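Local coordinates for serine protease (Nocardiopsis alba, PDB 2OUA), which probably hydrolyses internal peptide bonds as a serine endopeptidase of the trypsin-like S1 family, this chain being the protease domain of a longer precursor, at residues V17-T22 with Q154-G159; F30-H35 with A63-T68; S92-G97 with G112-R117; S105-Y110 with C137-D142; L131-V136 with T169-E174. All coordinates share one frame; numbering follows the deposited sequence.

Interaction 1 of 5, residues V17-T22 with Q154-G159; sequences VGFAAT and QGVTSG. With AES (4-(2-aminoethyl)benzenesulfonyl fluoride), chain E.
The Phe19 ring meets Gly155 at its edge: CE1 lies 3.2 Å from the carbonyl O of Gly155, which sits near the ring plane, and Gly155 C is in that plane too. Val156 CG1 and Gln154 N approach the same ring obliquely, the methyl at 4.4 Å from CD1. Phe19 CG stands anti to the carbonyl carbon (chi1 -63°), a turn that carries the ring across from its strand to the strand 152-160. Gly18 CA is 3.9 Å from Val156 CG1, and the absence of a side chain there lets the methyl come in close to the backbone. This is the buried seam of the two-barrel chymotrypsin-like fold, near the centre of the chain. Strand 14-22 of one sheet faces strand 152-160 of the other; the axes of the segments 19-22 and 154-159 come within 9.9 Å, at 116°, and the two meet through side chains packing on each other and on backbone, not as paired strands. Each carries classic beta bulges: Gly18 and Phe19 both face Val31, while Gln154 and Gly155 both face Phe147. Farther along the second strand, the inhibitor's sulfonyl oxygen O2S lies 3.0 Å from Gly159 CA, and Thr157 CG2 is 3.2 Å from O1S. Ser158 OG turns instead to Asp61 OD2 and the Tyr123 hydroxyl, which links this strand to a predicted charge-relay residue.

Interaction 2 of 5, residues F30-H35 with A63-T68; sequences FVTAGH and AFVRGT
Phe30 runs alongside Val65 in a hydrogen-bonded pair of the antiparallel strands 28-32 and 62-69, within the N-terminal sheet of the chymotrypsin-like fold. Phe30 CG sits between its own N and carbonyl carbon (chi1 61°), which swings the ring over its neighbour: Val65 CB makes a CH-pi contact 3.9 Å from the Phe30 ring centroid, and Val65 CG2 comes to 3.7 Å from Phe30 CE1. Val65 N gives an almost straight bond to Phe30 O (176°). On the other face of the sheet, Val31 pairs with Phe64 in a non-hydrogen-bonded position. Here Val31 CG1 meets the edge of the Phe64 ring, while Phe64 CE1 lies 3.5 Å from Phe30 N, which approaches the ring obliquely. Thr32 returns to the Phe30 side. Its N donates to Ala63 O at 2.9 Å, its CG2 packs on Ala63 CB and Val65 CG2, and its OG1 is bonded outside the pair, to the Tyr9 hydroxyl and Ser16 O. After Thr32 the chain leaves the strand, and Ala63 CB packs against the bend. His35 follows in a 3-10 turn; predicted to belong to the charge relay, it is hydrogen-bonded through ND1 to Asp61 OD2 and through NE2 to Ser143 OG. The pair ends just before this histidine in sequence, with Ala63 CB 3.6 Å from Gly34 CA and 3.7 Å from Ala33 O.

Interaction 3 of 5, residues S92-G97 with G112-R117; sequences STAPIG and GTIQAR. With SO4 (sulfate ion), chain D.
Arg117 and Ala94 form the tight end of this contact: the guanidinium places NH2 2.7 Å from Ala94 O, with the oxygen close to the guanidinium plane, and NH1 adds a weak second bond to that oxygen. Thr93, itself exposed, lays CG2 over one face of the group, 3.2 Å from NH2, and Ile114 CG2 stands over the opposite face. Ala94 CB meets Ile114 CD1 at 3.7 Å, the buried apolar part. On the solvent side Ile96 still packs, its side chain running antiparallel to that of Arg117: CD1 touches Ile114 CG2 at 3.8 Å and CG2 rests on Gln115 O, while CB and CG1 lie next to a sulfate, probably from the crystallisation liquor. That ion is bound at 2.8 Å between Ile96 N and sulfate O2. One backbone bond fastens the end of the loop, Gly97 N to Ile114 O at 2.8 Å. The loop 92-97 is also tied by Gln154, whose side chain bonds Ser92 O and Ala94 N. Lying before strand 99-104, the loop packs on strand 108-116 of the C-terminal barrel; beyond it Ile114 packs on Tyr172 of strand 167-174, and Arg117 NE forms a salt bridge to Glu174.

Interaction 4 of 5, residues S105-Y110 with C137-D142; sequences STTGWY and CAEPGD. With AES (4-(2-aminoethyl)benzenesulfonyl fluoride), chain E.
Thr106 and Gly141 bring their CA atoms to 5.3 Å where the turn before strand 108-116 meets a type II beta turn, Glu139 to Asp142, closed by Asp142 N bonding to Glu139 O. This beta turn runs into the Gly-Asp-Ser-Gly sequence of chymotrypsin-like proteases, supplying its Gly and Asp, immediately before Ser143, the predicted nucleophile; in relatives the backbone of this loop builds the oxyanion hole. Asp142 holds the two pieces together. Its OD1 accepts from two backbone amides: Thr106 N, 2.9 Å away, meets it nearly end-on, and Thr107 N takes the syn lone pair along a nearly straight bond (169°). Its OD2 is gripped from opposite faces of the carboxylate plane, by Thr107 OG1 at 2.6 Å on the syn side and by Glu139 N on the anti side. Four bonds therefore fix the rotation of this buried group, and they would be expected to stabilise its negative charge. Thr106 OG1, anti to its carbonyl carbon (chi1 -64°), donates to Pro140 O at 2.7 Å, a second tie on the turn. Thr107 CG2 packs on the carboxyl end of Glu139, whose OE2 bonds to Cys164 N. On the pocket side Pro140 CG lies 3.8 Å from inhibitor atom C4, and Asp142 CB is near its sulfonyl oxygen O1S. At the far end Cys137, in a disulfide with Cys164, sets its sulfur over the face of the Tyr110 ring, with SG 3.3 Å from Tyr110 CD2.

Interaction 5 of 5, residues L131-V136 with T169-E174; sequences LTRTSV and TTFYQE
Over one face of the Tyr172 ring stands Thr132 CB, 3.7 Å from the ring centroid in a CH-pi contact between partners of an antiparallel hydrogen-bonded pair. The chi1 of Tyr172, 68°, tucks CG between its own N and carbonyl carbon and brings the ring to this place. Thr134 comes to the same ring at about a right angle, its CG2 at the edge, 3.5 Å from Tyr172 CE2. Thr132 OG1 is then left to Glu174, donating to OE2 at 2.5 Å from the anti side; Arg117 is the second partner of that oxygen. On the other face of the sheet Arg133 and Phe171 cross obliquely, the guanidinium and ring planes 54° apart, and Arg133 CB reaches Phe171 CE2 at 3.5 Å. Leu131 meets Phe171 almost at right angles, CD1 against CB. Toward the C-terminal end of 131-136, threonines carry the contact. Thr134 N and OG1 grip Thr170 O from opposite faces of its carbonyl plane, and Thr134 OG1 also accepts from Val136 N, an ST turn. Thr170 OG1 donates to Val136 O at 2.6 Å, holding the chain as it leaves the strand. The pair is two adjacent strands of the six-stranded C-terminal barrel of the chymotrypsin-like fold: strand 108-116 flanks 131-134, strand 152-160 flanks 167-174, and Phe147 of strand 146-149 meets the Tyr172 ring.

Interaction 2 lies in the N-terminal sheet and interactions 3, 4 and 5 on the C-terminal barrel, while interaction 1 bridges the two near the chain's centre. Interactions 1 and 2 have centres about 8 Å apart and join through neighbouring strands 14-22 and 28-32. Interaction 5 is about 12 Å from interaction 1, through neighbours 152-160 and 167-174, and about 9 Å from interaction 3. Interactions 3 and 4, about 19 Å apart, share strand 108-116. Along the chain, 1 spans 2, 3 and 4 and crosses 5; 2 closes before 3 opens, and 4 crosses 3 and 5. The predicted triad draws on both halves, His35 and Asp61 against Ser143; the inhibitor-pocket residues come from the second.

Interaction 1 of 5, residues V17-T22 with Q154-G159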
# COMPACT_ATOMS: atom_id res chain seq x y z
N VAL A 17 4.94 2.15 2.82
CA VAL A 17 5.18 0.90 2.10
C VAL A 17 3.91 0.06 2.07
O VAL A 17 3.20 -0.04 3.07
CB VAL A 17 6.31 0.07 2.78
CG1 VAL A 17 6.39 -1.32 2.17
CG2 VAL A 17 7.65 0.78 2.65
N GLY A 18 3.63 -0.54 0.91
CA GLY A 18 2.47 -1.39 0.79
C GLY A 18 2.86 -2.79 1.21
O GLY A 18 2.59 -3.21 2.34
N PHE A 19 3.50 -3.53 0.32
CA PHE A 19 3.95 -4.89 0.62
C PHE A 19 5.27 -5.18 -0.06
O PHE A 19 5.48 -4.80 -1.22
CB PHE A 19 2.92 -5.92 0.14
CG PHE A 19 1.60 -5.83 0.82
CD1 PHE A 19 0.54 -5.14 0.23
CD2 PHE A 19 1.40 -6.40 2.08
CE1 PHE A 19 -0.68 -5.04 0.87
CE2 PHE A 19 0.18 -6.30 2.72
CZ PHE A 19 -0.87 -5.61 2.12
N ALA A 20 6.16 -5.85 0.66
CA ALA A 20 7.45 -6.23 0.09
C ALA A 20 7.14 -7.21 -1.04
O ALA A 20 6.28 -8.08 -0.90
CB ALA A 20 8.31 -6.90 1.15
N ALA A 21 7.85 -7.06 -2.16
CA ALA A 21 7.66 -7.93 -3.31
C ALA A 21 8.91 -7.93 -4.19
O ALA A 21 9.75 -7.04 -4.08
CB ALA A 21 6.45 -7.47 -4.13
N THR A 22 9.02 -8.93 -5.06
CA THR A 22 10.15 -9.03 -5.97
C THR A 22 9.60 -8.96 -7.40
O THR A 22 8.48 -9.41 -7.65
CB THR A 22 10.91 -10.37 -5.79
OG1 THR A 22 10.02 -11.47 -6.03
CG2 THR A 22 11.44 -10.48 -4.37
N GLN A 154 -4.40 -7.41 0.85
CA GLN A 154 -5.56 -7.00 0.05
C GLN A 154 -5.27 -5.86 -0.92
O GLN A 154 -5.71 -5.91 -2.07
CB GLN A 154 -6.71 -6.60 0.98
CG GLN A 154 -7.15 -7.70 1.94
CD GLN A 154 -7.62 -8.95 1.22
OE1 GLN A 154 -8.51 -8.88 0.38
NE2 GLN A 154 -7.03 -10.09 1.56
N GLY A 155 -4.56 -4.84 -0.47
CA GLY A 155 -4.26 -3.73 -1.36
C GLY A 155 -3.43 -2.62 -0.73
O GLY A 155 -2.88 -2.80 0.36
N VAL A 156 -3.34 -1.49 -1.42
CA VAL A 156 -2.58 -0.35 -0.92
C VAL A 156 -3.45 0.90 -0.86
O VAL A 156 -4.26 1.16 -1.76
CB VAL A 156 -1.32 -0.09 -1.79
CG1 VAL A 156 -0.42 -1.32 -1.78
CG2 VAL A 156 -1.72 0.26 -3.22
N THR A 157 -3.29 1.66 0.22
CA THR A 157 -4.07 2.88 0.45
C THR A 157 -4.00 3.88 -0.70
O THR A 157 -2.91 4.33 -1.07
CB THR A 157 -3.61 3.56 1.74
OG1 THR A 157 -3.66 2.62 2.81
CG2 THR A 157 -4.51 4.75 2.06
N SER A 158 -5.16 4.26 -1.24
CA SER A 158 -5.22 5.20 -2.35
C SER A 158 -5.67 6.60 -1.94
O SER A 158 -5.11 7.60 -2.38
CB SER A 158 -6.15 4.66 -3.44
OG SER A 158 -6.32 5.62 -4.48
N GLY A 159 -6.70 6.66 -1.11
CA GLY A 159 -7.21 7.95 -0.68
C GLY A 159 -8.54 7.80 0.03
O GLY A 159 -8.97 6.69 0.32
C3 AES E . -4.93 12.39 1.29
C2 AES E . -4.26 11.18 1.11
C1 AES E . -4.58 10.09 1.92
S AES E . -3.78 8.55 1.66
O1S AES E . -3.77 7.78 2.95
O2S AES E . -4.53 7.76 0.63
C6 AES E . -5.56 10.21 2.90
C5 AES E . -6.22 11.42 3.07
C4 AES E . -5.91 12.51 2.27
C7 AES E . -6.64 13.84 2.45
C8 AES E . -8.14 13.72 2.15
N8 AES E . -8.33 13.27 0.76

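Interaction 2 of 5, residues F30-H35 with A63-T68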
# COMPACT_ATOMS: atom_id res chain seq x y z
N PHE A 30 8.87 -3.02 -3.41
CA PHE A 30 7.57 -3.07 -2.73
C PHE A 30 6.50 -2.35 -3.53
O PHE A 30 6.79 -1.41 -4.26
CB PHE A 30 7.68 -2.47 -1.32
CG PHE A 30 8.10 -1.02 -1.28
CD1 PHE A 30 7.19 -0.00 -1.58
CD2 PHE A 30 9.40 -0.67 -0.93
CE1 PHE A 30 7.56 1.35 -1.52
CE2 PHE A 30 9.79 0.68 -0.87
CZ PHE A 30 8.87 1.69 -1.16
N VAL A 31 5.27 -2.83 -3.41
CA VAL A 31 4.16 -2.19 -4.10
C VAL A 31 3.66 -1.07 -3.20
O VAL A 31 3.79 -1.15 -1.97
CB VAL A 31 3.00 -3.18 -4.41
CG1 VAL A 31 3.46 -4.18 -5.46
CG2 VAL A 31 2.56 -3.89 -3.15
N THR A 32 3.12 -0.03 -3.81
CA THR A 32 2.62 1.13 -3.07
C THR A 32 1.66 1.86 -4.00
O THR A 32 1.29 1.32 -5.04
CB THR A 32 3.80 2.06 -2.67
OG1 THR A 32 3.33 3.11 -1.82
CG2 THR A 32 4.45 2.66 -3.91
N ALA A 33 1.24 3.06 -3.63
CA ALA A 33 0.31 3.83 -4.46
C ALA A 33 1.06 4.60 -5.54
O ALA A 33 2.13 5.16 -5.30
CB ALA A 33 -0.49 4.80 -3.60
N GLY A 34 0.47 4.65 -6.74
CA GLY A 34 1.09 5.36 -7.84
C GLY A 34 1.13 6.87 -7.67
O GLY A 34 1.97 7.55 -8.26
N HIS A 35 0.22 7.43 -6.87
CA HIS A 35 0.24 8.88 -6.70
C HIS A 35 1.41 9.32 -5.83
O HIS A 35 1.69 10.51 -5.71
CB HIS A 35 -1.09 9.39 -6.11
CG HIS A 35 -1.28 9.10 -4.66
ND1 HIS A 35 -2.12 8.10 -4.20
CD2 HIS A 35 -0.78 9.70 -3.55
CE1 HIS A 35 -2.12 8.09 -2.88
NE2 HIS A 35 -1.31 9.05 -2.46
N ALA A 63 1.79 1.20 -7.94
CA ALA A 63 3.19 1.40 -8.24
C ALA A 63 4.06 0.33 -7.61
O ALA A 63 3.67 -0.34 -6.65
CB ALA A 63 3.62 2.77 -7.74
N PHE A 64 5.24 0.15 -8.19
CA PHE A 64 6.21 -0.80 -7.67
C PHE A 64 7.54 -0.06 -7.59
O PHE A 64 8.01 0.49 -8.59
CB PHE A 64 6.39 -2.02 -8.58
CG PHE A 64 7.47 -2.97 -8.11
CD1 PHE A 64 7.31 -3.70 -6.94
CD2 PHE A 64 8.67 -3.09 -8.82
CE1 PHE A 64 8.33 -4.54 -6.47
CE2 PHE A 64 9.69 -3.92 -8.36
CZ PHE A 64 9.52 -4.65 -7.18
N VAL A 65 8.11 -0.04 -6.39
CA VAL A 65 9.39 0.61 -6.17
C VAL A 65 10.43 -0.49 -6.11
O VAL A 65 10.31 -1.42 -5.32
CB VAL A 65 9.40 1.38 -4.84
CG1 VAL A 65 10.81 1.87 -4.53
CG2 VAL A 65 8.44 2.56 -4.92
N ARG A 66 11.45 -0.38 -6.96
CA ARG A 66 12.53 -1.37 -7.01
C ARG A 66 13.70 -0.86 -6.17
O ARG A 66 14.14 0.28 -6.33
CB ARG A 66 12.97 -1.59 -8.46
CG ARG A 66 14.35 -2.23 -8.61
CD ARG A 66 14.70 -2.42 -10.07
NE ARG A 66 16.09 -2.81 -10.26
CZ ARG A 66 17.12 -1.96 -10.20
NH1 ARG A 66 16.91 -0.68 -9.95
NH2 ARG A 66 18.36 -2.41 -10.38
N GLY A 67 14.20 -1.71 -5.28
CA GLY A 67 15.32 -1.31 -4.45
C GLY A 67 16.61 -1.27 -5.25
O GLY A 67 16.87 -2.17 -6.05
N THR A 68 17.41 -0.23 -5.06
CA THR A 68 18.68 -0.11 -5.76
C THR A 68 19.81 -0.34 -4.76
O THR A 68 20.93 -0.68 -5.14
CB THR A 68 18.84 1.27 -6.43
OG1 THR A 68 18.64 2.31 -5.46
CG2 THR A 68 17.82 1.44 -7.56

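Interaction 3 of 5, residues S92-G97 with G112-R117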
# COMPACT_ATOMS: atom_id res chain seq x y z
N SER A 92 -4.99 -13.88 -0.94
CA SER A 92 -6.33 -14.36 -1.27
C SER A 92 -7.29 -13.22 -0.95
O SER A 92 -7.24 -12.64 0.14
CB SER A 92 -6.69 -15.60 -0.45
OG SER A 92 -5.86 -16.69 -0.80
N THR A 93 -8.17 -12.91 -1.90
CA THR A 93 -9.13 -11.83 -1.73
C THR A 93 -10.14 -12.10 -0.63
O THR A 93 -10.76 -13.16 -0.58
CB THR A 93 -9.89 -11.58 -3.05
OG1 THR A 93 -8.94 -11.32 -4.10
CG2 THR A 93 -10.82 -10.39 -2.92
N ALA A 94 -10.31 -11.12 0.25
CA ALA A 94 -11.26 -11.23 1.34
C ALA A 94 -12.65 -10.82 0.83
O ALA A 94 -12.78 -9.93 -0.01
CB ALA A 94 -10.84 -10.32 2.50
N PRO A 95 -13.70 -11.48 1.34
CA PRO A 95 -15.06 -11.16 0.90
C PRO A 95 -15.57 -9.82 1.41
O PRO A 95 -15.09 -9.29 2.41
CB PRO A 95 -15.88 -12.32 1.48
CG PRO A 95 -15.18 -12.57 2.79
CD PRO A 95 -13.71 -12.55 2.36
N ILE A 96 -16.55 -9.27 0.70
CA ILE A 96 -17.17 -8.02 1.12
C ILE A 96 -17.70 -8.34 2.51
O ILE A 96 -18.20 -9.44 2.74
CB ILE A 96 -18.36 -7.66 0.20
CG1 ILE A 96 -17.85 -7.33 -1.20
CG2 ILE A 96 -19.14 -6.49 0.80
CD1 ILE A 96 -16.92 -6.14 -1.27
N GLY A 97 -17.59 -7.40 3.44
CA GLY A 97 -18.07 -7.64 4.79
C GLY A 97 -16.95 -8.10 5.72
O GLY A 97 -17.09 -8.05 6.94
N GLY A 112 -11.28 -1.83 9.92
CA GLY A 112 -12.66 -1.58 9.56
C GLY A 112 -13.22 -2.72 8.75
O GLY A 112 -12.82 -3.88 8.93
N THR A 113 -14.14 -2.39 7.85
CA THR A 113 -14.81 -3.39 7.02
C THR A 113 -14.69 -3.11 5.52
O THR A 113 -14.69 -1.95 5.10
CB THR A 113 -16.32 -3.43 7.36
OG1 THR A 113 -16.48 -3.76 8.75
CG2 THR A 113 -17.05 -4.44 6.51
N ILE A 114 -14.57 -4.17 4.73
CA ILE A 114 -14.50 -4.02 3.28
C ILE A 114 -15.96 -3.83 2.87
O ILE A 114 -16.78 -4.75 3.01
CB ILE A 114 -13.92 -5.29 2.60
CG1 ILE A 114 -12.45 -5.46 3.01
CG2 ILE A 114 -14.03 -5.18 1.08
CD1 ILE A 114 -11.81 -6.74 2.49
N GLN A 115 -16.28 -2.65 2.37
CA GLN A 115 -17.66 -2.31 2.02
C GLN A 115 -18.11 -2.57 0.58
O GLN A 115 -19.22 -3.03 0.36
CB GLN A 115 -17.93 -0.85 2.39
CG GLN A 115 -17.71 -0.56 3.87
CD GLN A 115 -17.94 0.90 4.24
OE1 GLN A 115 -17.43 1.80 3.58
NE2 GLN A 115 -18.70 1.13 5.30
N ALA A 116 -17.25 -2.26 -0.38
CA ALA A 116 -17.62 -2.46 -1.78
C ALA A 116 -16.40 -2.41 -2.68
O ALA A 116 -15.40 -1.77 -2.35
CB ALA A 116 -18.62 -1.39 -2.20
N ARG A 117 -16.49 -3.09 -3.82
CA ARG A 117 -15.41 -3.10 -4.78
C ARG A 117 -15.86 -2.41 -6.07
O ARG A 117 -17.02 -2.00 -6.19
CB ARG A 117 -14.97 -4.55 -5.09
CG ARG A 117 -14.32 -5.25 -3.90
CD ARG A 117 -13.44 -6.42 -4.34
NE ARG A 117 -12.49 -6.78 -3.28
CZ ARG A 117 -12.76 -7.60 -2.26
NH1 ARG A 117 -13.95 -8.17 -2.17
NH2 ARG A 117 -11.85 -7.81 -1.32
S SO4 D . -17.77 -11.22 -2.19
O1 SO4 D . -17.27 -12.53 -1.70
O2 SO4 D . -16.73 -10.20 -1.97
O3 SO4 D . -18.09 -11.33 -3.62
O4 SO4 D . -18.98 -10.85 -1.44

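Interaction 4 of 5, residues S105-Y110 with C137-D142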
# COMPACT_ATOMS: atom_id res chain seq x y z
N SER A 105 2.16 5.29 7.86
CA SER A 105 3.18 5.97 8.66
C SER A 105 2.73 7.22 9.41
O SER A 105 3.46 7.72 10.28
CB SER A 105 4.40 6.30 7.79
OG SER A 105 4.09 7.22 6.77
N THR A 106 1.55 7.75 9.10
CA THR A 106 1.07 8.94 9.80
C THR A 106 0.18 8.59 11.00
O THR A 106 0.45 9.02 12.12
CB THR A 106 0.27 9.88 8.86
OG1 THR A 106 1.13 10.38 7.84
CG2 THR A 106 -0.31 11.06 9.65
N THR A 107 -0.86 7.81 10.75
CA THR A 107 -1.82 7.44 11.80
C THR A 107 -1.59 6.09 12.44
O THR A 107 -2.05 5.84 13.56
CB THR A 107 -3.24 7.45 11.24
OG1 THR A 107 -3.33 6.53 10.15
CG2 THR A 107 -3.62 8.85 10.76
N GLY A 108 -0.90 5.20 11.74
CA GLY A 108 -0.64 3.89 12.30
C GLY A 108 -1.54 2.78 11.78
O GLY A 108 -1.81 2.69 10.58
N TRP A 109 -2.03 1.96 12.70
CA TRP A 109 -2.85 0.80 12.39
C TRP A 109 -4.32 0.96 12.78
O TRP A 109 -4.66 1.08 13.95
CB TRP A 109 -2.23 -0.41 13.10
CG TRP A 109 -2.96 -1.72 13.05
CD1 TRP A 109 -3.82 -2.22 14.00
CD2 TRP A 109 -2.80 -2.75 12.07
NE1 TRP A 109 -4.19 -3.50 13.67
CE2 TRP A 109 -3.58 -3.85 12.49
CE3 TRP A 109 -2.07 -2.85 10.88
CZ2 TRP A 109 -3.65 -5.04 11.76
CZ3 TRP A 109 -2.14 -4.04 10.15
CH2 TRP A 109 -2.93 -5.12 10.60
N TYR A 110 -5.20 0.98 11.77
CA TYR A 110 -6.63 1.12 11.99
C TYR A 110 -7.37 0.02 11.23
O TYR A 110 -6.95 -0.40 10.16
CB TYR A 110 -7.14 2.49 11.54
CG TYR A 110 -6.83 3.60 12.52
CD1 TYR A 110 -5.54 4.09 12.67
CD2 TYR A 110 -7.84 4.14 13.32
CE1 TYR A 110 -5.24 5.09 13.60
CE2 TYR A 110 -7.56 5.14 14.26
CZ TYR A 110 -6.26 5.61 14.39
OH TYR A 110 -5.97 6.58 15.32
N CYS A 137 -10.24 4.81 8.46
CA CYS A 137 -9.83 6.20 8.30
C CYS A 137 -8.37 6.24 7.83
O CYS A 137 -7.65 5.25 7.98
CB CYS A 137 -9.91 6.94 9.64
SG CYS A 137 -8.77 6.20 10.85
N ALA A 138 -7.95 7.37 7.29
CA ALA A 138 -6.57 7.54 6.82
C ALA A 138 -6.25 9.03 6.74
O ALA A 138 -7.15 9.86 6.64
CB ALA A 138 -6.39 6.88 5.46
N GLU A 139 -4.96 9.36 6.77
CA GLU A 139 -4.53 10.75 6.69
C GLU A 139 -3.29 10.88 5.80
O GLU A 139 -2.57 9.91 5.59
CB GLU A 139 -4.23 11.29 8.10
CG GLU A 139 -5.49 11.56 8.93
CD GLU A 139 -5.19 11.91 10.38
OE1 GLU A 139 -4.15 12.57 10.64
OE2 GLU A 139 -5.99 11.55 11.27
N PRO A 140 -3.04 12.09 5.27
CA PRO A 140 -1.87 12.29 4.40
C PRO A 140 -0.62 11.67 5.01
O PRO A 140 -0.30 11.92 6.18
CB PRO A 140 -1.79 13.81 4.29
CG PRO A 140 -3.24 14.20 4.30
CD PRO A 140 -3.79 13.34 5.43
N GLY A 141 0.07 10.87 4.21
CA GLY A 141 1.26 10.19 4.68
C GLY A 141 1.01 8.69 4.73
O GLY A 141 1.93 7.89 4.57
N ASP A 142 -0.25 8.32 4.95
CA ASP A 142 -0.65 6.92 5.02
C ASP A 142 -0.73 6.30 3.62
O ASP A 142 -0.76 5.07 3.48
CB ASP A 142 -2.01 6.75 5.70
CG ASP A 142 -1.97 7.04 7.19
OD1 ASP A 142 -0.90 6.86 7.82
OD2 ASP A 142 -3.03 7.42 7.75
C3 AES E . -4.93 12.39 1.29
C2 AES E . -4.26 11.18 1.11
C1 AES E . -4.58 10.09 1.92
S AES E . -3.78 8.55 1.66
O1S AES E . -3.77 7.78 2.95
O2S AES E . -4.53 7.76 0.63
C6 AES E . -5.56 10.21 2.90
C5 AES E . -6.22 11.42 3.07
C4 AES E . -5.91 12.51 2.27
C7 AES E . -6.64 13.84 2.45
C8 AES E . -8.14 13.72 2.15
N8 AES E . -8.33 13.27 0.76

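Interaction 5 of 5, residues L131-V136 with T169-E174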
# COMPACT_ATOMS: atom_id res chain seq x y z
N LEU A 131 -11.33 0.71 -7.46
CA LEU A 131 -10.93 0.75 -6.06
C LEU A 131 -11.91 0.04 -5.14
O LEU A 131 -13.06 -0.20 -5.50
CB LEU A 131 -10.74 2.19 -5.59
CG LEU A 131 -9.70 3.02 -6.35
CD1 LEU A 131 -9.60 4.39 -5.71
CD2 LEU A 131 -8.35 2.31 -6.33
N THR A 132 -11.43 -0.29 -3.94
CA THR A 132 -12.25 -0.95 -2.95
C THR A 132 -12.46 -0.01 -1.77
O THR A 132 -11.50 0.54 -1.22
CB THR A 132 -11.57 -2.25 -2.48
OG1 THR A 132 -11.45 -3.14 -3.60
CG2 THR A 132 -12.39 -2.91 -1.38
N ARG A 133 -13.71 0.20 -1.40
CA ARG A 133 -14.07 1.09 -0.31
C ARG A 133 -14.10 0.37 1.04
O ARG A 133 -14.57 -0.76 1.13
CB ARG A 133 -15.43 1.73 -0.58
CG ARG A 133 -15.91 2.68 0.50
CD ARG A 133 -17.15 3.42 0.05
NE ARG A 133 -18.29 2.54 -0.16
CZ ARG A 133 -19.22 2.28 0.76
NH1 ARG A 133 -19.13 2.85 1.96
NH2 ARG A 133 -20.22 1.46 0.49
N THR A 134 -13.60 1.04 2.07
CA THR A 134 -13.60 0.47 3.42
C THR A 134 -14.00 1.56 4.42
O THR A 134 -13.99 2.75 4.09
CB THR A 134 -12.21 -0.06 3.83
OG1 THR A 134 -11.36 1.05 4.16
CG2 THR A 134 -11.58 -0.86 2.71
N SER A 135 -14.33 1.14 5.63
CA SER A 135 -14.75 2.08 6.67
C SER A 135 -13.57 2.53 7.53
O SER A 135 -13.75 3.10 8.61
CB SER A 135 -15.79 1.42 7.57
OG SER A 135 -15.25 0.26 8.18
N VAL A 136 -12.35 2.27 7.05
CA VAL A 136 -11.16 2.66 7.79
C VAL A 136 -10.79 4.11 7.48
O VAL A 136 -11.01 4.58 6.37
CB VAL A 136 -9.96 1.76 7.42
CG1 VAL A 136 -8.76 2.08 8.31
CG2 VAL A 136 -10.36 0.29 7.56
N THR A 169 -13.63 7.42 5.45
CA THR A 169 -13.75 6.32 4.49
C THR A 169 -12.46 6.29 3.69
O THR A 169 -11.96 7.33 3.27
CB THR A 169 -14.94 6.56 3.54
OG1 THR A 169 -16.16 6.57 4.30
CG2 THR A 169 -15.02 5.47 2.48
N THR A 170 -11.92 5.10 3.48
CA THR A 170 -10.67 4.97 2.74
C THR A 170 -10.77 3.93 1.65
O THR A 170 -11.33 2.85 1.86
CB THR A 170 -9.50 4.61 3.68
OG1 THR A 170 -9.34 5.65 4.66
CG2 THR A 170 -8.21 4.46 2.90
N PHE A 171 -10.24 4.26 0.47
CA PHE A 171 -10.27 3.36 -0.66
C PHE A 171 -8.86 2.82 -0.90
O PHE A 171 -7.87 3.50 -0.63
CB PHE A 171 -10.72 4.09 -1.93
CG PHE A 171 -12.10 4.68 -1.84
CD1 PHE A 171 -12.30 5.89 -1.17
CD2 PHE A 171 -13.19 4.04 -2.42
CE1 PHE A 171 -13.58 6.45 -1.08
CE2 PHE A 171 -14.47 4.58 -2.33
CZ PHE A 171 -14.67 5.79 -1.66
N TYR A 172 -8.77 1.60 -1.41
CA TYR A 172 -7.46 1.03 -1.70
C TYR A 172 -7.40 0.40 -3.07
O TYR A 172 -8.42 -0.02 -3.63
CB TYR A 172 -7.05 0.03 -0.61
CG TYR A 172 -7.85 -1.27 -0.51
CD1 TYR A 172 -7.68 -2.29 -1.45
CD2 TYR A 172 -8.69 -1.50 0.57
CE1 TYR A 172 -8.34 -3.52 -1.30
CE2 TYR A 172 -9.34 -2.71 0.74
CZ TYR A 172 -9.17 -3.72 -0.20
OH TYR A 172 -9.80 -4.93 -0.01
N GLN A 173 -6.20 0.38 -3.63
CA GLN A 173 -5.93 -0.23 -4.92
C GLN A 173 -5.66 -1.70 -4.64
O GLN A 173 -4.79 -2.03 -3.83
CB GLN A 173 -4.69 0.43 -5.55
CG GLN A 173 -3.93 -0.42 -6.57
CD GLN A 173 -4.66 -0.54 -7.89
OE1 GLN A 173 -5.00 0.47 -8.51
NE2 GLN A 173 -4.88 -1.77 -8.34
N GLU A 174 -6.41 -2.59 -5.28
CA GLU A 174 -6.25 -4.02 -5.08
C GLU A 174 -4.82 -4.44 -5.40
O GLU A 174 -4.22 -3.95 -6.36
CB GLU A 174 -7.22 -4.81 -5.96
CG GLU A 174 -8.69 -4.69 -5.55
CD GLU A 174 -9.04 -5.52 -4.32
OE1 GLU A 174 -8.26 -6.43 -3.97
OE2 GLU A 174 -10.11 -5.27 -3.72